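Local structure of multicopper oxidase (3GDC) at the interface of chains A and B. The protein is a copper-dependent oxidase of the laccase class, probably oxidising phenolic or related substrates and passing the electrons through its copper centres to dioxygen. Coordinates in Å, arbitrary orientation; residue numbers count along the deposited sequence, not the author numbering. Chains: chain A/B, Multicopper oxidase.

Contact 1: the interface of chains A and B. Residues chain A 222, 224-225, 265, 267, 269, 283; chain B 91, 101, 103, 106, 134.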
# COMPACT_ATOMS: atom_id res chain seq x y z
N HIS A 222 -9.10 1.61 -10.21
CA HIS A 222 -9.86 0.41 -10.54
C HIS A 222 -10.57 0.61 -11.86
O HIS A 222 -11.09 1.68 -12.11
CB HIS A 222 -10.90 0.11 -9.44
CG HIS A 222 -11.87 -0.97 -9.80
ND1 HIS A 222 -11.47 -2.26 -10.10
CD2 HIS A 222 -13.22 -0.96 -9.93
CE1 HIS A 222 -12.53 -3.00 -10.39
NE2 HIS A 222 -13.60 -2.23 -10.29
N HIS A 224 -13.67 -1.08 -14.26
CA HIS A 224 -14.80 -2.01 -14.33
C HIS A 224 -14.67 -3.00 -15.48
O HIS A 224 -14.30 -2.61 -16.60
CB HIS A 224 -16.10 -1.24 -14.55
CG HIS A 224 -16.61 -0.55 -13.33
ND1 HIS A 224 -17.96 -0.33 -13.11
CD2 HIS A 224 -15.98 -0.03 -12.25
CE1 HIS A 224 -18.13 0.30 -11.97
NE2 HIS A 224 -16.94 0.50 -11.43
N GLY A 225 -15.00 -4.25 -15.20
CA GLY A 225 -15.11 -5.31 -16.21
C GLY A 225 -13.83 -5.75 -16.88
O GLY A 225 -13.86 -6.49 -17.87
N LYS A 265 -19.27 1.11 -22.42
CA LYS A 265 -18.75 2.01 -21.39
C LYS A 265 -18.32 1.26 -20.14
O LYS A 265 -19.10 0.50 -19.56
CB LYS A 265 -19.82 3.02 -20.99
CG LYS A 265 -19.85 4.31 -21.77
CD LYS A 265 -20.74 5.30 -21.04
CE LYS A 265 -20.80 6.64 -21.74
NZ LYS A 265 -21.44 7.65 -20.85
N MET A 267 -16.53 2.04 -16.42
CA MET A 267 -16.09 3.04 -15.44
C MET A 267 -14.66 2.75 -14.95
O MET A 267 -14.23 1.60 -14.86
CB MET A 267 -17.05 3.09 -14.26
CG MET A 267 -16.88 4.30 -13.36
SD MET A 267 -18.14 4.31 -12.06
CE MET A 267 -19.51 5.02 -12.95
N HIS A 269 -12.04 4.48 -11.76
CA HIS A 269 -12.04 5.44 -10.65
C HIS A 269 -11.16 4.95 -9.52
O HIS A 269 -10.73 3.80 -9.49
CB HIS A 269 -13.47 5.64 -10.12
CG HIS A 269 -14.15 4.37 -9.73
ND1 HIS A 269 -14.05 3.84 -8.46
CD2 HIS A 269 -14.94 3.53 -10.43
CE1 HIS A 269 -14.75 2.72 -8.41
NE2 HIS A 269 -15.30 2.51 -9.60
N PHE A 283 -15.03 7.22 -17.53
CA PHE A 283 -15.34 6.03 -18.32
C PHE A 283 -14.32 5.83 -19.41
O PHE A 283 -13.80 6.80 -19.98
CB PHE A 283 -16.68 6.19 -19.03
CG PHE A 283 -17.86 6.24 -18.12
CD1 PHE A 283 -18.35 5.08 -17.53
CD2 PHE A 283 -18.51 7.45 -17.88
CE1 PHE A 283 -19.47 5.12 -16.69
CE2 PHE A 283 -19.63 7.50 -17.05
CZ PHE A 283 -20.10 6.34 -16.45
N HIS B 91 -22.35 -5.19 -8.69
CA HIS B 91 -21.19 -4.98 -9.54
C HIS B 91 -20.15 -6.04 -9.21
O HIS B 91 -19.70 -6.15 -8.08
CB HIS B 91 -20.61 -3.59 -9.34
CG HIS B 91 -19.29 -3.40 -10.02
ND1 HIS B 91 -19.15 -3.50 -11.39
CD2 HIS B 91 -18.05 -3.16 -9.52
CE1 HIS B 91 -17.88 -3.32 -11.71
NE2 HIS B 91 -17.19 -3.12 -10.60
N ASP B 101 -22.61 -4.95 -15.91
CA ASP B 101 -21.61 -4.36 -15.00
C ASP B 101 -22.21 -3.80 -13.71
O ASP B 101 -21.48 -3.40 -12.80
CB ASP B 101 -20.84 -3.27 -15.77
CG ASP B 101 -19.69 -2.70 -14.97
OD1 ASP B 101 -18.81 -3.46 -14.52
OD2 ASP B 101 -19.67 -1.47 -14.80
N THR B 103 -23.71 -0.98 -13.19
CA THR B 103 -23.44 0.45 -13.04
C THR B 103 -24.66 1.27 -13.46
O THR B 103 -25.13 1.12 -14.60
CB THR B 103 -22.17 0.86 -13.83
OG1 THR B 103 -21.03 0.17 -13.30
CG2 THR B 103 -21.94 2.36 -13.75
N ILE B 106 -25.99 2.56 -17.14
CA ILE B 106 -25.53 1.68 -18.21
C ILE B 106 -26.39 0.41 -18.23
O ILE B 106 -26.40 -0.35 -17.27
CB ILE B 106 -24.03 1.29 -18.05
CG1 ILE B 106 -23.15 2.55 -18.02
CG2 ILE B 106 -23.60 0.35 -19.17
CD1 ILE B 106 -21.73 2.29 -17.54
N HIS B 134 -23.21 -1.01 -6.48
CA HIS B 134 -22.61 0.17 -7.11
C HIS B 134 -23.58 1.34 -7.28
O HIS B 134 -23.40 2.19 -8.16
CB HIS B 134 -21.93 -0.22 -8.43
CG HIS B 134 -20.78 0.67 -8.78
ND1 HIS B 134 -20.95 1.96 -9.22
CD2 HIS B 134 -19.45 0.47 -8.73
CE1 HIS B 134 -19.77 2.51 -9.44
NE2 HIS B 134 -18.84 1.63 -9.14
O HOH W 1 -19.10 0.69 -16.24
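The carboxylate oxygen OD2 of B:Asp101 is gripped from several directions. A:His224 reaches it across the interface through its ring nitrogen ND1, 2.7 Å from OD2, in a nearly straight bond (164° at the hydrogen) that lies close to the imidazole plane and uses the syn lone pair. The hydroxyl OG1 of B:Thr103 donates to OD2 at 2.6 Å from above the carboxylate plane, and water 1 joins OD2 to the backbone nitrogen of A:Met267.

The imidazole of A:His224 is sandwiched: CB of A:Met267 sits over the centre of one face, and the B:His91 ring stacks on the other, turned by 27°. The carbonyl O of B:Asp101 accepts from ND1 of B:His91 at 2.7 Å. B:His134 approaches A:His224 tip to tip, almost perpendicular (81°), and the NE2 atoms of A:His224, A:His269 and B:His134 converge, as would suit shared copper coordination. A:His222 and B:His91 also meet tip to tip, NE2 to NE2 at 3.7 Å. CD1 of B:Ile106 packs 3.7 Å from CE1 of A:Phe283, near A:Lys265.

A:His224 is a copper ligand with A:His269; an alanine here would probably leave that copper short of a ligand, B:Asp101 OD2 without its partner, and a gap between A:Met267 and B:His91.

The site joins strand 264-269 and the HXH motif ending strand 218-223 of A to strand 91-92 of B, which carries B:His91, and to the loop carrying B:His134, as expected of an intersubunit trinuclear copper centre.

Contact 2: the interface of chains A and B. Residues chain A 225, 262-266; chain B 96-98.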
# COMPACT_ATOMS: atom_id res chain seq x y z
N GLY A 225 -15.00 -4.25 -15.20
CA GLY A 225 -15.11 -5.31 -16.21
C GLY A 225 -13.83 -5.75 -16.88
O GLY A 225 -13.86 -6.49 -17.87
N TYR A 262 -14.62 -6.36 -24.71
CA TYR A 262 -16.01 -6.06 -25.06
C TYR A 262 -16.25 -4.57 -25.30
O TYR A 262 -15.69 -3.74 -24.59
CB TYR A 262 -16.97 -6.57 -23.96
CG TYR A 262 -16.95 -8.07 -23.78
CD1 TYR A 262 -17.38 -8.91 -24.81
CD2 TYR A 262 -16.50 -8.65 -22.59
CE1 TYR A 262 -17.36 -10.28 -24.67
CE2 TYR A 262 -16.48 -10.04 -22.43
CZ TYR A 262 -16.91 -10.85 -23.49
OH TYR A 262 -16.91 -12.23 -23.38
N PRO A 263 -17.08 -4.22 -26.30
CA PRO A 263 -17.38 -2.82 -26.56
C PRO A 263 -18.29 -2.25 -25.47
O PRO A 263 -18.90 -3.02 -24.73
CB PRO A 263 -18.11 -2.85 -27.91
CG PRO A 263 -18.75 -4.20 -27.94
CD PRO A 263 -17.80 -5.12 -27.24
N GLY A 264 -18.37 -0.92 -25.38
CA GLY A 264 -19.25 -0.26 -24.41
C GLY A 264 -18.53 0.64 -23.42
O GLY A 264 -17.33 0.89 -23.57
N LYS A 265 -19.27 1.11 -22.42
CA LYS A 265 -18.75 2.01 -21.39
C LYS A 265 -18.32 1.26 -20.14
O LYS A 265 -19.10 0.50 -19.56
CB LYS A 265 -19.82 3.02 -20.99
CG LYS A 265 -19.85 4.31 -21.77
CD LYS A 265 -20.74 5.30 -21.04
CE LYS A 265 -20.80 6.64 -21.74
NZ LYS A 265 -21.44 7.65 -20.85
N PHE A 266 -17.07 1.49 -19.72
CA PHE A 266 -16.52 0.87 -18.53
C PHE A 266 -15.94 1.92 -17.60
O PHE A 266 -15.00 2.64 -17.97
CB PHE A 266 -15.46 -0.17 -18.92
CG PHE A 266 -16.03 -1.31 -19.72
CD1 PHE A 266 -16.56 -2.42 -19.08
CD2 PHE A 266 -16.08 -1.24 -21.11
CE1 PHE A 266 -17.11 -3.48 -19.80
CE2 PHE A 266 -16.64 -2.30 -21.86
CZ PHE A 266 -17.15 -3.42 -21.20
N HIS B 96 -16.65 -8.88 -17.98
CA HIS B 96 -18.03 -8.97 -18.45
C HIS B 96 -18.39 -7.81 -19.39
O HIS B 96 -17.67 -6.81 -19.46
CB HIS B 96 -18.99 -8.99 -17.25
CG HIS B 96 -18.77 -7.87 -16.29
ND1 HIS B 96 -18.23 -8.07 -15.04
CD2 HIS B 96 -18.99 -6.54 -16.39
CE1 HIS B 96 -18.15 -6.92 -14.40
NE2 HIS B 96 -18.60 -5.97 -15.21
N ARG B 97 -19.51 -7.95 -20.09
CA ARG B 97 -20.05 -6.91 -20.95
C ARG B 97 -20.52 -5.72 -20.11
O ARG B 97 -20.85 -5.88 -18.94
CB ARG B 97 -21.24 -7.43 -21.75
CG ARG B 97 -20.90 -8.48 -22.81
CD ARG B 97 -22.16 -9.12 -23.35
NE ARG B 97 -22.65 -10.17 -22.47
CZ ARG B 97 -23.93 -10.57 -22.38
NH1 ARG B 97 -24.87 -9.99 -23.11
NH2 ARG B 97 -24.25 -11.55 -21.54
N ALA B 98 -20.55 -4.55 -20.74
CA ALA B 98 -20.94 -3.30 -20.08
C ALA B 98 -22.35 -3.35 -19.48
O ALA B 98 -22.59 -2.83 -18.40
CB ALA B 98 -20.81 -2.13 -21.05
O HOH W 2 -15.03 -6.15 -20.31
O HOH W 3 -20.22 -4.97 -23.80
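A water-bridged, largely van der Waals interface joins A:Gly225, A:Tyr262 and A:Phe266 to the backbone-rich segment B:His96 to B:Ala98; it probably helps to hold neighbouring subunits together in the trimer. Polar groups of the two chains do not bond directly here, and well-placed waters carry the link instead. Water 2 lies 2.7 Å from the carbonyl O of A:Gly225 and 2.8 Å from the carbonyl O of B:His96, two acceptors that could not bond to each other but can share the hydrogens of one water. Water 3 does similar work further along, between the carbonyl O of A:Pro263 and the backbone nitrogen of B:Ala98, which stands 3.1 Å from it.

Around these bridges the aromatic rings of chain A lean against the B backbone. CE1 of A:Phe266 lies 3.4 Å from the carbonyl O of B:His96, while CA of B:Ala98 sits above the ring near CE1, at 3.8 Å. A:Tyr262 presents a face to the aliphatic part of B:Arg97: CG of the arginine sits above the phenol ring, toward its rim, 4.1 Å from CD1. The arginine chain then bends at chi3 (-81°), and its guanidinium plane is turned 65° from the ring.

B:His96 holds CG between its backbone N and carbonyl carbon (chi1 52°), which places its imidazole beside A:Gly225. The glycine CA rides over a face of that ring, nearest NE2 at 3.7 Å, a CH-pi contact; a side chain at this position might interfere with so close an approach. The small methyl CB of B:Ala98 fits against the strand backbone, 3.5 Å from the carbonyl O of A:Lys265.

On chain A the contact runs from the loop at A:Tyr262 and A:Pro263 into the start of strand 264-269, with A:Gly225 just beyond strand 218-223; on chain B it takes in the loop at B:His96 and B:Arg97 and the first residue of 3-10 helix 98-100.

Contact 1 and contact 2 are adjoining parts of one subunit boundary, the centres of their C-alpha atoms about 8 Å apart. A:Gly225 and A:Lys265 belong to both, and strand 264-269 of chain A runs from contact 2 at its start into contact 1 further along. On chain B the 3-10 helix 98-100 leads from contact 2 directly to B:Asp101 of contact 1. The packed, hydrated surface of contact 2 therefore borders the histidine cluster of contact 1, and is likely to help keep the two chains in register where copper-binding residues from different subunits come together.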